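Local coordinates for protein serine--tRNA ligase, cytoplasmic (Candida albicans, PDB 3QO8) that attaches serine to tRNA(Ser) in two steps, first activating the amino acid with ATP as Ser-AMP and then transferring it to the acceptor end of the tRNA, at residues 52-56 with 83-87. Coordinates in Å, arbitrary orientation, origin at the centre of the assembly. Residue numbers count along the deposited sequence, not the author numbering.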
# COMPACT_ATOMS: atom_id res chain seq x y z
N HIS A 52 -40.62 23.40 -27.18
CA HIS A 52 -40.22 24.78 -26.90
C HIS A 52 -39.17 25.24 -27.91
O HIS A 52 -39.19 26.38 -28.36
CB HIS A 52 -39.72 24.94 -25.46
CG HIS A 52 -40.82 25.18 -24.46
ND1 HIS A 52 -41.75 24.22 -24.14
CD2 HIS A 52 -41.14 26.28 -23.73
CE1 HIS A 52 -42.60 24.71 -23.25
NE2 HIS A 52 -42.24 25.95 -22.98
N ASN A 53 -38.25 24.35 -28.27
CA ASN A 53 -37.28 24.66 -29.31
C ASN A 53 -37.97 24.94 -30.64
O ASN A 53 -37.64 25.91 -31.32
CB ASN A 53 -36.25 23.54 -29.47
CG ASN A 53 -35.21 23.55 -28.37
OD1 ASN A 53 -35.05 24.55 -27.67
ND2 ASN A 53 -34.50 22.45 -28.22
N LYS A 54 -38.94 24.10 -30.99
CA LYS A 54 -39.70 24.31 -32.22
C LYS A 54 -40.43 25.66 -32.20
O LYS A 54 -40.35 26.43 -33.16
CB LYS A 54 -40.66 23.14 -32.47
CG LYS A 54 -39.96 21.82 -32.76
CD LYS A 54 -40.94 20.75 -33.27
CE LYS A 54 -41.77 20.14 -32.14
NZ LYS A 54 -41.12 18.96 -31.49
N LYS A 55 -41.13 25.96 -31.10
CA LYS A 55 -41.82 27.24 -30.97
C LYS A 55 -40.84 28.41 -31.01
O LYS A 55 -41.08 29.41 -31.70
CB LYS A 55 -42.65 27.30 -29.68
CG LYS A 55 -43.92 26.46 -29.69
CD LYS A 55 -44.78 26.75 -28.46
CE LYS A 55 -46.05 25.91 -28.43
NZ LYS A 55 -45.76 24.46 -28.21
N LEU A 56 -39.74 28.30 -30.26
CA LEU A 56 -38.73 29.36 -30.25
C LEU A 56 -38.17 29.63 -31.64
O LEU A 56 -38.06 30.79 -32.05
CB LEU A 56 -37.60 29.03 -29.28
CG LEU A 56 -37.91 29.20 -27.79
CD1 LEU A 56 -36.85 28.52 -26.94
CD2 LEU A 56 -38.02 30.67 -27.44
N LEU A 83 -41.47 31.94 -23.71
CA LEU A 83 -41.03 30.60 -24.09
C LEU A 83 -39.64 30.31 -23.54
O LEU A 83 -39.36 29.21 -23.08
CB LEU A 83 -41.04 30.44 -25.61
CG LEU A 83 -42.41 30.33 -26.28
CD1 LEU A 83 -42.29 30.52 -27.78
CD2 LEU A 83 -43.06 28.99 -25.95
N SER A 84 -38.77 31.32 -23.57
CA SER A 84 -37.42 31.16 -23.07
C SER A 84 -37.39 30.90 -21.57
O SER A 84 -36.67 30.02 -21.10
CB SER A 84 -36.57 32.38 -23.41
OG SER A 84 -35.31 32.26 -22.79
N ASN A 85 -38.17 31.67 -20.81
CA ASN A 85 -38.26 31.45 -19.37
C ASN A 85 -38.79 30.06 -19.02
O ASN A 85 -38.31 29.42 -18.08
CB ASN A 85 -39.09 32.54 -18.70
CG ASN A 85 -38.36 33.87 -18.66
OD1 ASN A 85 -37.13 33.90 -18.56
ND2 ASN A 85 -39.10 34.97 -18.75
N GLU A 86 -39.77 29.59 -19.79
CA GLU A 86 -40.30 28.24 -19.60
C GLU A 86 -39.24 27.19 -19.92
O GLU A 86 -39.08 26.21 -19.19
CB GLU A 86 -41.53 28.01 -20.48
CG GLU A 86 -42.74 28.80 -20.03
CD GLU A 86 -43.87 28.74 -21.04
OE1 GLU A 86 -43.71 28.04 -22.06
OE2 GLU A 86 -44.90 29.40 -20.82
N LYS A 87 -38.51 27.41 -21.01
CA LYS A 87 -37.44 26.50 -21.41
C LYS A 87 -36.38 26.39 -20.33
O LYS A 87 -35.92 25.29 -20.02
CB LYS A 87 -36.81 26.95 -22.73
CG LYS A 87 -35.64 26.09 -23.19
CD LYS A 87 -35.00 26.69 -24.44
CE LYS A 87 -33.78 25.90 -24.87
NZ LYS A 87 -33.29 26.34 -26.20
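Polar groups buried at a helix interface usually find partners, and His52 illustrates how an imidazole can be satisfied at both nitrogens. NE2 of His52 donates to OE1 of Glu86 at 2.7 Å, a His-carboxylate hydrogen bond, while ND1 is hydrogen-bonded to the backbone oxygen of Asp48, one turn earlier. The carboxylate is likewise shared, since OE2 of Glu86 forms a salt bridge with Lys82. The two helices, 30-65 and 74-107, run antiparallel (159° between the local axes, 10.1 Å apart) as the long helical hairpin of the N-terminal tRNA-binding arm of seryl-tRNA synthetases, here about 47 Å from the chain centre to the centre of the contact. Between the helices, CD2 of Leu56 packs on CB of Leu83 at 3.5 Å, and Leu83 reaches on to Val59. Lys87 plays two roles: along its extended aliphatic chain, CD of Lys87 lies 3.6 Å from CD1 of Leu56, and the chain also touches Leu49, whereas NZ of Lys87 donates to OD1 of Asn53 at 2.9 Å.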